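Long-range contacts in ABC transporter substrate-binding protein (Rhizobium radiobacter, PDB 6TFS), which binds a conjugate of glutamate and a hexose sugar in its cleft, probably as the solute receptor of an ABC importer: residues A[287-292]-A[458-463]; A[19-24]-A[146-151]; A[255-260]-A[417-422]. All coordinates share one frame; numbering follows the deposited sequence.

How the contacts relate
Contacts 1 and 2 are buried, while contact 3 is partly buried and has exposed residues. Contacts 1 and 2 lie on opposite sides of the chain centre, and both touch the bound sugar–glutamate conjugate: contact 1 through Asn460, contact 2 through Thr24. Contact 1 is a pairing of two strands, held by backbone hydrogen bonds and a salt bridge. Contacts 2 and 3 join loops and have no direct hydrogen bond between their segments. Contact 2 is apolar packing of Pro20 on Phe146 and Ile148, plus a water between His21 and Phe146; contact 3 sets an amide against an imidazole. Strand 240-255 relates contacts 1 and 3: it pairs with strand 454-467 and runs into the loop 255-260.

Contact 1 (A[287-292]-A[458-463]); sequences RVNRAV and TENLGT. With N7T ((2~{S})-2-[[(3~{S},4~{R},5~{R})-3,4,5,6-tetrakis(oxidanyl)-2-oxidanylidene-hexyl]amino]pentanedioic acid), chain C.
Glu459 and Arg290 sit opposite each other in two antiparallel strands, and their side chains run alongside each other in one direction. The path of Glu459 starts at CB, which meets CG2 of Val292. CG touches the same methyl and also packs on Arg290 CG at 3.7 Å. Val292 CG2 then reaches the carboxylate carbon, 3.5 Å from Glu459 CD. At the tip, OE1 still borders that methyl. OE2 makes a salt bridge of 3.3 Å with Arg290 NH1, whose hydrogen bond is weak, and is also hydrogen-bonded to Ser298 OG. Arg290 comes back to this oxygen helped by a bend at chi3 (-90°).

Both residues belong to the mixed sheet of a periplasmic binding protein fold. Strand 454-467, which holds 458-463, also pairs with strand 240-255 there. Across the contact, Glu459 N bonds to Arg290 O at 2.9 Å, Arg290 N returns to Glu459 O at 3.2 Å, and Leu461 N bonds to Val288 O.

On the face that carries Asn289 and Asn460, the two amide planes are turned 71° apart. One water donates to Asn289 OD1 and Asn460 OD1 and accepts from Thr458 OG1. Asn289 ND2 donates to Gln226 O, and Asn251 ND2 gives Asn460 OD1 another bond. This leaves Asn460 ND2 to donate almost straight, at 166°, to hydroxyl oxygen OAS of the bound conjugate, 3.2 Å away.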
loop_
_atom_site.group_PDB
_atom_site.type_symbol
_atom_site.label_atom_id
_atom_site.label_comp_id
_atom_site.label_asym_id
_atom_site.label_seq_id
_atom_site.Cartn_x
_atom_site.Cartn_y
_atom_site.Cartn_z
ATOM N N ARG A 287 -7.024 -8.153 -18.001
ATOM C CA ARG A 287 -7.119 -6.684 -17.979
ATOM C C ARG A 287 -6.718 -6.148 -16.584
ATOM O O ARG A 287 -5.982 -5.168 -16.495
ATOM C CB ARG A 287 -8.538 -6.216 -18.358
ATOM C CG ARG A 287 -8.711 -4.692 -18.327
ATOM C CD ARG A 287 -10.154 -4.246 -18.418
ATOM N NE ARG A 287 -10.302 -2.830 -18.069
ATOM C CZ ARG A 287 -11.466 -2.185 -18.012
ATOM N NH1 ARG A 287 -12.601 -2.823 -18.277
ATOM N NH2 ARG A 287 -11.503 -0.898 -17.683
ATOM N N VAL A 288 -7.166 -6.826 -15.509
ATOM C CA VAL A 288 -6.895 -6.406 -14.136
ATOM C C VAL A 288 -5.689 -7.133 -13.519
ATOM O O VAL A 288 -5.002 -6.566 -12.675
ATOM C CB VAL A 288 -8.201 -6.563 -13.287
ATOM C CG1 VAL A 288 -7.946 -6.474 -11.776
ATOM C CG2 VAL A 288 -9.250 -5.545 -13.730
ATOM N N ASN A 289 -5.455 -8.383 -13.922
ATOM C CA ASN A 289 -4.462 -9.236 -13.293
ATOM C C ASN A 289 -3.369 -9.719 -14.209
ATOM O O ASN A 289 -3.630 -10.068 -15.361
ATOM C CB ASN A 289 -5.152 -10.455 -12.632
ATOM C CG ASN A 289 -6.373 -10.103 -11.821
ATOM O OD1 ASN A 289 -6.280 -9.808 -10.633
ATOM N ND2 ASN A 289 -7.550 -10.094 -12.456
ATOM N N ARG A 290 -2.145 -9.809 -13.664
ATOM C CA ARG A 290 -1.012 -10.347 -14.407
ATOM C C ARG A 290 -0.037 -11.075 -13.485
ATOM O O ARG A 290 0.235 -10.619 -12.371
ATOM C CB ARG A 290 -0.319 -9.282 -15.314
ATOM C CG ARG A 290 0.722 -8.403 -14.650
ATOM C CD ARG A 290 1.421 -7.421 -15.603
ATOM N NE ARG A 290 2.642 -7.920 -16.261
ATOM C CZ ARG A 290 3.767 -8.283 -15.642
ATOM N NH1 ARG A 290 3.832 -8.297 -14.317
ATOM N NH2 ARG A 290 4.820 -8.685 -16.347
ATOM N N ALA A 291 0.476 -12.215 -13.956
ATOM C CA ALA A 291 1.499 -13.003 -13.257
ATOM C C ALA A 291 2.785 -12.152 -13.297
ATOM O O ALA A 291 3.023 -11.452 -14.280
ATOM C CB ALA A 291 1.720 -14.330 -13.977
ATOM N N VAL A 292 3.533 -12.109 -12.194
ATOM C CA VAL A 292 4.729 -11.270 -12.105
ATOM C C VAL A 292 5.986 -12.136 -12.066
ATOM O O VAL A 292 6.135 -12.926 -11.141
ATOM C CB VAL A 292 4.645 -10.249 -10.940
ATOM C CG1 VAL A 292 5.899 -9.380 -10.858
ATOM C CG2 VAL A 292 3.414 -9.371 -11.081
ATOM N N THR A 458 -0.019 -13.037 -8.616
ATOM C CA THR A 458 -0.459 -12.019 -9.552
ATOM C C THR A 458 -0.432 -10.662 -8.892
ATOM O O THR A 458 -0.478 -10.541 -7.666
ATOM C CB THR A 458 -1.894 -12.320 -10.017
ATOM O OG1 THR A 458 -2.685 -12.606 -8.855
ATOM C CG2 THR A 458 -1.957 -13.477 -11.006
ATOM N N GLU A 459 -0.379 -9.641 -9.724
ATOM C CA GLU A 459 -0.541 -8.276 -9.276
ATOM C C GLU A 459 -1.903 -7.819 -9.831
ATOM O O GLU A 459 -2.324 -8.275 -10.901
ATOM C CB GLU A 459 0.619 -7.359 -9.688
ATOM C CG GLU A 459 0.732 -7.084 -11.175
ATOM C CD GLU A 459 1.939 -6.263 -11.581
ATOM O OE1 GLU A 459 2.776 -5.922 -10.713
ATOM O OE2 GLU A 459 2.045 -5.959 -12.787
ATOM N N ASN A 460 -2.605 -6.989 -9.077
ATOM C CA ASN A 460 -3.914 -6.524 -9.512
ATOM C C ASN A 460 -4.072 -5.045 -9.427
ATOM O O ASN A 460 -3.775 -4.453 -8.388
ATOM C CB ASN A 460 -5.073 -7.205 -8.745
ATOM C CG ASN A 460 -4.794 -7.548 -7.290
ATOM O OD1 ASN A 460 -4.536 -8.707 -6.953
ATOM N ND2 ASN A 460 -4.821 -6.561 -6.404
ATOM N N LEU A 461 -4.618 -4.450 -10.500
ATOM C CA LEU A 461 -4.976 -3.028 -10.521
ATOM C C LEU A 461 -6.197 -2.869 -9.593
ATOM O O LEU A 461 -6.939 -3.832 -9.383
ATOM C CB LEU A 461 -5.355 -2.595 -11.948
ATOM C CG LEU A 461 -4.231 -2.597 -13.010
ATOM C CD1 LEU A 461 -4.819 -2.478 -14.422
ATOM C CD2 LEU A 461 -3.192 -1.476 -12.747
ATOM N N GLY A 462 -6.377 -1.671 -9.042
ATOM C CA GLY A 462 -7.521 -1.354 -8.199
ATOM C C GLY A 462 -8.764 -1.298 -9.061
ATOM O O GLY A 462 -8.705 -0.795 -10.182
ATOM N N THR A 463 -9.856 -1.895 -8.608
ATOM C CA THR A 463 -11.119 -1.913 -9.389
ATOM C C THR A 463 -12.239 -1.250 -8.601
ATOM O O THR A 463 -12.508 -1.629 -7.458
ATOM C CB THR A 463 -11.526 -3.333 -9.768
ATOM O OG1 THR A 463 -11.555 -4.113 -8.566
ATOM C CG2 THR A 463 -10.612 -3.938 -10.808
HETATM O OAN N7T C . -6.802 -10.496 -4.647
HETATM C CAM N7T C . -5.931 -9.990 -3.669
HETATM C CAL N7T C . -6.298 -8.540 -3.431
HETATM O OAT N7T C . -7.530 -8.456 -2.744
HETATM C CAK N7T C . -5.183 -7.796 -2.677
HETATM O OAS N7T C . -4.041 -7.653 -3.503
HETATM C CAJ N7T C . -5.631 -6.423 -2.193
HETATM O OAR N7T C . -5.997 -5.574 -3.241
HETATM C CAI N7T C . -4.557 -5.628 -1.468
HETATM O OAQ N7T C . -3.372 -5.599 -1.844
HETATM C CAH N7T C . -5.044 -4.765 -0.287
HETATM N N N7T C . -4.085 -3.734 0.063
HETATM C CA N7T C . -3.261 -4.130 1.192
HETATM C C N7T C . -4.057 -4.479 2.428
HETATM O O N7T C . -4.992 -3.761 2.813
HETATM C CB N7T C . -2.251 -3.024 1.461
HETATM C CG N7T C . -1.159 -3.453 2.485
HETATM C CD N7T C . -0.029 -2.482 2.657
HETATM O OE1 N7T C . 0.912 -2.802 3.416
HETATM O OE2 N7T C . 0.009 -1.375 2.065
HETATM O OXT N7T C . -3.756 -5.514 3.070
HETATM O O HOH W 1 -4.620 -10.741 -8.750
#

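Contact 2 (A[19-24]-A[146-151]); sequences DPHFAT and FIIPKK. With N7T ((2~{S})-2-[[(3~{S},4~{R},5~{R})-3,4,5,6-tetrakis(oxidanyl)-2-oxidanylidene-hexyl]amino]pentanedioic acid), chain C.
His21 and Phe146 are polar partners only through a water. His21 NE2 is 3.7 Å from Phe146 O, and no direct hydrogen bond joins the two segments. The water lies in the plane of the imidazole, at its edge, 2.8 Å from His21 NE2, and it donates to Phe146 O at 2.7 Å. In this periplasmic binding protein fold the contact joins the loop before helix 26-35 to the loop leading into helix 150-156.

The loop 19-24 opens with an Asx turn, in which Asp19 OD1 accepts from His21 N. Asp19 O also takes bonds from Phe22 N and Ala23 N, so that one carbonyl takes two backbone bonds. Lys97 NZ holds the loop from outside, in a salt bridge with Asp19 OD2 and a hydrogen bond with His21 ND1. Both ring nitrogens of His21 therefore have polar partners.

The rest of the contact is apolar. Pro20 uses two corners of its ring: CB packs against Phe146 CB at 3.6 Å, and CG meets Ile148 CG2 at 3.6 Å. Ile148 has CG1 between its backbone N and carbonyl carbon (chi1 70°). With the chain extended beyond it, CD1 comes 4.1 Å from His21 CE1, while CG2 stays on the proline. Val32 and Tyr36 also pack on both Pro20 and Phe146. At the far end of the loop, Thr24 CG2 lies 3.4 Å from carboxylate oxygen OE1 of the bound conjugate.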
loop_
_atom_site.group_PDB
_atom_site.type_symbol
_atom_site.label_atom_id
_atom_site.label_comp_id
_atom_site.label_asym_id
_atom_site.label_seq_id
_atom_site.Cartn_x
_atom_site.Cartn_y
_atom_site.Cartn_z
ATOM N N ASP A 19 -4.043 7.902 11.848
ATOM C CA ASP A 19 -2.716 8.500 12.031
ATOM C C ASP A 19 -1.979 8.000 10.758
ATOM O O ASP A 19 -1.889 6.782 10.555
ATOM C CB ASP A 19 -2.020 7.994 13.305
ATOM C CG ASP A 19 -0.592 8.502 13.540
ATOM O OD1 ASP A 19 0.077 8.924 12.552
ATOM O OD2 ASP A 19 -0.139 8.469 14.694
ATOM N N PRO A 20 -1.546 8.916 9.853
ATOM C CA PRO A 20 -0.914 8.474 8.588
ATOM C C PRO A 20 0.421 7.745 8.731
ATOM O O PRO A 20 0.807 7.039 7.806
ATOM C CB PRO A 20 -0.777 9.769 7.782
ATOM C CG PRO A 20 -0.708 10.849 8.813
ATOM C CD PRO A 20 -1.602 10.392 9.938
ATOM N N HIS A 21 1.104 7.877 9.882
ATOM C CA HIS A 21 2.349 7.148 10.138
ATOM C C HIS A 21 2.070 5.666 10.471
ATOM O O HIS A 21 3.013 4.877 10.521
ATOM C CB HIS A 21 3.171 7.828 11.252
ATOM C CG HIS A 21 3.454 9.276 10.986
ATOM N ND1 HIS A 21 3.303 10.229 11.975
ATOM C CD2 HIS A 21 3.847 9.890 9.843
ATOM C CE1 HIS A 21 3.617 11.383 11.412
ATOM N NE2 HIS A 21 3.952 11.230 10.134
ATOM N N PHE A 22 0.777 5.288 10.662
ATOM C CA PHE A 22 0.357 3.912 10.962
ATOM C C PHE A 22 -0.638 3.319 9.953
ATOM O O PHE A 22 -0.676 2.091 9.818
ATOM C CB PHE A 22 -0.191 3.788 12.405
ATOM C CG PHE A 22 0.855 3.930 13.490
ATOM C CD1 PHE A 22 1.761 2.903 13.746
ATOM C CD2 PHE A 22 0.933 5.092 14.259
ATOM C CE1 PHE A 22 2.734 3.039 14.746
ATOM C CE2 PHE A 22 1.896 5.219 15.272
ATOM C CZ PHE A 22 2.786 4.189 15.511
ATOM N N ALA A 23 -1.431 4.167 9.246
ATOM C CA ALA A 23 -2.446 3.723 8.263
ATOM C C ALA A 23 -1.816 2.821 7.173
ATOM O O ALA A 23 -0.979 3.274 6.390
ATOM C CB ALA A 23 -3.163 4.917 7.651
ATOM N N THR A 24 -2.183 1.524 7.193
ATOM C CA THR A 24 -1.599 0.478 6.349
ATOM C C THR A 24 -2.608 -0.220 5.441
ATOM O O THR A 24 -2.283 -0.506 4.288
ATOM C CB THR A 24 -0.831 -0.527 7.233
ATOM O OG1 THR A 24 0.164 0.193 7.971
ATOM C CG2 THR A 24 -0.157 -1.647 6.412
ATOM N N PHE A 146 2.737 12.303 4.804
ATOM C CA PHE A 146 1.654 13.174 5.280
ATOM C C PHE A 146 2.028 13.987 6.529
ATOM O O PHE A 146 2.620 13.452 7.468
ATOM C CB PHE A 146 0.381 12.378 5.543
ATOM C CG PHE A 146 -0.238 11.708 4.345
ATOM C CD1 PHE A 146 -0.979 12.441 3.417
ATOM C CD2 PHE A 146 -0.129 10.332 4.165
ATOM C CE1 PHE A 146 -1.619 11.808 2.352
ATOM C CE2 PHE A 146 -0.752 9.707 3.089
ATOM C CZ PHE A 146 -1.511 10.445 2.203
ATOM N N ILE A 147 1.674 15.274 6.529
ATOM C CA ILE A 147 1.974 16.212 7.617
ATOM C C ILE A 147 0.785 16.332 8.564
ATOM O O ILE A 147 -0.365 16.454 8.119
ATOM C CB ILE A 147 2.477 17.594 7.073
ATOM C CG1 ILE A 147 3.661 17.433 6.060
ATOM C CG2 ILE A 147 2.818 18.600 8.211
ATOM C CD1 ILE A 147 5.014 16.690 6.593
ATOM N N ILE A 148 1.082 16.255 9.875
ATOM C CA ILE A 148 0.121 16.342 10.986
ATOM C C ILE A 148 0.457 17.540 11.906
ATOM O O ILE A 148 1.611 17.982 11.926
ATOM C CB ILE A 148 -0.009 14.999 11.777
ATOM C CG1 ILE A 148 1.272 14.672 12.609
ATOM C CG2 ILE A 148 -0.411 13.855 10.852
ATOM C CD1 ILE A 148 1.087 13.635 13.726
ATOM N N PRO A 149 -0.517 18.097 12.665
ATOM C CA PRO A 149 -0.186 19.228 13.545
ATOM C C PRO A 149 0.420 18.759 14.864
ATOM O O PRO A 149 -0.115 17.853 15.508
ATOM C CB PRO A 149 -1.537 19.928 13.757
ATOM C CG PRO A 149 -2.556 19.096 13.022
ATOM C CD PRO A 149 -1.949 17.766 12.767
ATOM N N LYS A 150 1.554 19.369 15.253
ATOM C CA LYS A 150 2.248 19.095 16.507
ATOM C C LYS A 150 1.286 19.275 17.711
ATOM O O LYS A 150 1.171 18.366 18.535
ATOM C CB LYS A 150 3.472 20.016 16.633
ATOM C CG LYS A 150 4.327 19.806 17.881
ATOM C CD LYS A 150 5.442 20.845 17.899
ATOM C CE LYS A 150 6.466 20.603 18.971
ATOM N NZ LYS A 150 7.570 21.598 18.892
ATOM N N LYS A 151 0.576 20.422 17.773
ATOM C CA LYS A 151 -0.362 20.760 18.853
ATOM C C LYS A 151 -1.553 19.801 18.923
ATOM O O LYS A 151 -1.922 19.388 20.022
ATOM C CB LYS A 151 -0.817 22.231 18.769
ATOM C CG LYS A 151 -1.517 22.748 20.031
ATOM C CD LYS A 151 -1.907 24.221 19.905
ATOM C CE LYS A 151 -2.433 24.792 21.201
ATOM N NZ LYS A 151 -2.842 26.215 21.058
HETATM O OAN N7T C . -6.802 -10.496 -4.647
HETATM C CAM N7T C . -5.931 -9.990 -3.669
HETATM C CAL N7T C . -6.298 -8.540 -3.431
HETATM O OAT N7T C . -7.530 -8.456 -2.744
HETATM C CAK N7T C . -5.183 -7.796 -2.677
HETATM O OAS N7T C . -4.041 -7.653 -3.503
HETATM C CAJ N7T C . -5.631 -6.423 -2.193
HETATM O OAR N7T C . -5.997 -5.574 -3.241
HETATM C CAI N7T C . -4.557 -5.628 -1.468
HETATM O OAQ N7T C . -3.372 -5.599 -1.844
HETATM C CAH N7T C . -5.044 -4.765 -0.287
HETATM N N N7T C . -4.085 -3.734 0.063
HETATM C CA N7T C . -3.261 -4.130 1.192
HETATM C C N7T C . -4.057 -4.479 2.428
HETATM O O N7T C . -4.992 -3.761 2.813
HETATM C CB N7T C . -2.251 -3.024 1.461
HETATM C CG N7T C . -1.159 -3.453 2.485
HETATM C CD N7T C . -0.029 -2.482 2.657
HETATM O OE1 N7T C . 0.912 -2.802 3.416
HETATM O OE2 N7T C . 0.009 -1.375 2.065
HETATM O OXT N7T C . -3.756 -5.514 3.070
HETATM O O HOH W 2 5.127 12.975 8.279
#

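Contact 3 (A[255-260]-A[417-422]); sequences INITKP and HCNVAD. With SO4 (sulfate ion), chain I.
Asn256 and His417 have the nearest CA atoms of two irregular segments, 5.8 Å apart. Residues 256-259 form a type I beta turn, closed by a weak hydrogen bond from Lys259 N to Asn256 O. His417 has a left-handed backbone conformation (phi 66°), and its side chain starts toward the turn. The backbones of Ile257 and Ser416 are hydrogen-bonded, so the two loops are also tied just before His417.

The amide of Asn256 lies almost parallel to the His417 imidazole, with the planes 8° apart. Asn256 CG is 3.5 Å from His417 CD2. The approach of ND2 to NE2 has too poor an angle for a hydrogen bond, and His417 NE2 bonds instead to Asp377 OD1. Asn256 OD1 is gripped twice from one face of its plane, by Thr258 N at 3.1 Å and by Thr258 OG1 at 2.7 Å. These bonds fix the rotation of the amide. With an alanine here, Thr258 N and OG1 would probably lose their shared acceptor, and the imidazole would lose its amide neighbour.

Thr258 CG2 adds a looser touch at 4.0 Å from His417 CB. Ile257 extends beyond CG1 (chi2 171°) and brings CD1 to 3.6 Å from His417 O. Farther out, Asn419 ND2 makes a weak bond to a sulfate, probably from the crystallisation liquor.

The bond from Thr258 N makes an Asx turn within the beta turn. The turn packs on His417, next in the chain to Cys418, whose side chain lies about 3 Å from that of Cys453; both cysteines have been seen to bind magnesium in this protein.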
loop_
_atom_site.group_PDB
_atom_site.type_symbol
_atom_site.label_atom_id
_atom_site.label_comp_id
_atom_site.label_asym_id
_atom_site.label_seq_id
_atom_site.Cartn_x
_atom_site.Cartn_y
_atom_site.Cartn_z
ATOM N N ILE A 255 7.112 -17.023 2.797
ATOM C CA ILE A 255 7.340 -18.225 3.606
ATOM C C ILE A 255 8.355 -17.936 4.700
ATOM O O ILE A 255 9.480 -17.570 4.370
ATOM C CB ILE A 255 7.852 -19.390 2.716
ATOM C CG1 ILE A 255 6.963 -19.641 1.478
ATOM C CG2 ILE A 255 8.040 -20.657 3.548
ATOM C CD1 ILE A 255 7.698 -20.485 0.360
ATOM N N ASN A 256 7.999 -18.170 5.985
ATOM C CA ASN A 256 8.967 -18.016 7.070
ATOM C C ASN A 256 10.013 -19.143 6.911
ATOM O O ASN A 256 9.719 -20.321 7.165
ATOM C CB ASN A 256 8.294 -18.038 8.461
ATOM C CG ASN A 256 9.217 -17.671 9.604
ATOM O OD1 ASN A 256 10.440 -17.840 9.548
ATOM N ND2 ASN A 256 8.652 -17.152 10.679
ATOM N N ILE A 257 11.212 -18.764 6.428
ATOM C CA ILE A 257 12.326 -19.674 6.122
ATOM C C ILE A 257 12.984 -20.278 7.392
ATOM O O ILE A 257 13.804 -21.176 7.257
ATOM C CB ILE A 257 13.385 -19.034 5.163
ATOM C CG1 ILE A 257 14.254 -17.957 5.886
ATOM C CG2 ILE A 257 12.739 -18.496 3.856
ATOM C CD1 ILE A 257 15.478 -17.410 5.084
ATOM N N THR A 258 12.656 -19.774 8.595
ATOM C CA THR A 258 13.231 -20.268 9.858
ATOM C C THR A 258 12.372 -21.361 10.515
ATOM O O THR A 258 12.816 -21.992 11.471
ATOM C CB THR A 258 13.491 -19.109 10.853
ATOM O OG1 THR A 258 12.252 -18.675 11.423
ATOM C CG2 THR A 258 14.253 -17.932 10.227
ATOM N N LYS A 259 11.137 -21.558 10.034
ATOM C CA LYS A 259 10.227 -22.526 10.640
ATOM C C LYS A 259 10.099 -23.838 9.878
ATOM O O LYS A 259 9.715 -23.803 8.709
ATOM C CB LYS A 259 8.829 -21.910 10.874
ATOM C CG LYS A 259 8.790 -20.884 11.992
ATOM C CD LYS A 259 7.446 -20.203 12.065
ATOM C CE LYS A 259 7.315 -19.376 13.322
ATOM N NZ LYS A 259 6.067 -18.575 13.309
ATOM N N PRO A 260 10.321 -25.007 10.551
ATOM C CA PRO A 260 10.097 -26.304 9.883
ATOM C C PRO A 260 8.625 -26.454 9.475
ATOM O O PRO A 260 7.760 -25.922 10.175
ATOM C CB PRO A 260 10.493 -27.338 10.952
ATOM C CG PRO A 260 11.329 -26.585 11.932
ATOM C CD PRO A 260 10.744 -25.204 11.955
ATOM N N HIS A 417 11.422 -13.649 6.744
ATOM C CA HIS A 417 12.690 -13.597 7.502
ATOM C C HIS A 417 13.879 -13.737 6.515
ATOM O O HIS A 417 14.926 -14.302 6.842
ATOM C CB HIS A 417 12.724 -14.628 8.669
ATOM C CG HIS A 417 11.703 -14.339 9.727
ATOM N ND1 HIS A 417 12.079 -13.949 10.995
ATOM C CD2 HIS A 417 10.351 -14.321 9.648
ATOM C CE1 HIS A 417 10.954 -13.742 11.658
ATOM N NE2 HIS A 417 9.888 -13.935 10.882
ATOM N N CYS A 418 13.691 -13.192 5.292
ATOM C CA CYS A 418 14.688 -13.162 4.226
ATOM C C CYS A 418 15.919 -12.387 4.723
ATOM O O CYS A 418 15.774 -11.335 5.363
ATOM C CB CYS A 418 14.107 -12.526 2.966
ATOM S SG CYS A 418 15.207 -12.586 1.527
ATOM N N ASN A 419 17.111 -12.921 4.450
ATOM C CA ASN A 419 18.374 -12.280 4.837
ATOM C C ASN A 419 19.486 -12.483 3.775
ATOM O O ASN A 419 20.666 -12.316 4.093
ATOM C CB ASN A 419 18.817 -12.807 6.228
ATOM C CG ASN A 419 19.190 -14.277 6.276
ATOM O OD1 ASN A 419 18.967 -15.054 5.347
ATOM N ND2 ASN A 419 19.770 -14.696 7.378
ATOM N N VAL A 420 19.115 -12.842 2.536
ATOM C CA VAL A 420 20.065 -13.177 1.459
ATOM C C VAL A 420 20.470 -12.012 0.518
ATOM O O VAL A 420 21.399 -12.188 -0.274
ATOM C CB VAL A 420 19.571 -14.390 0.606
ATOM C CG1 VAL A 420 19.485 -15.667 1.442
ATOM C CG2 VAL A 420 18.239 -14.089 -0.100
ATOM N N ALA A 421 19.782 -10.866 0.569
ATOM C CA ALA A 421 20.047 -9.767 -0.364
ATOM C C ALA A 421 20.375 -8.411 0.284
ATOM O O ALA A 421 20.303 -7.386 -0.405
ATOM C CB ALA A 421 18.870 -9.620 -1.331
ATOM N N ASP A 422 20.788 -8.396 1.564
ATOM C CA ASP A 422 21.120 -7.160 2.294
ATOM C C ASP A 422 22.168 -6.278 1.593
ATOM O O ASP A 422 21.950 -5.073 1.452
ATOM C CB ASP A 422 21.596 -7.470 3.725
ATOM C CG ASP A 422 20.537 -7.942 4.709
ATOM O OD1 ASP A 422 19.363 -8.119 4.296
ATOM O OD2 ASP A 422 20.882 -8.147 5.881
HETATM S S SO4 I . 19.253 -12.407 10.665
HETATM O O1 SO4 I . 18.992 -13.064 11.946
HETATM O O2 SO4 I . 18.150 -12.677 9.743
HETATM O O3 SO4 I . 20.497 -12.927 10.089
HETATM O O4 SO4 I . 19.380 -10.962 10.882
#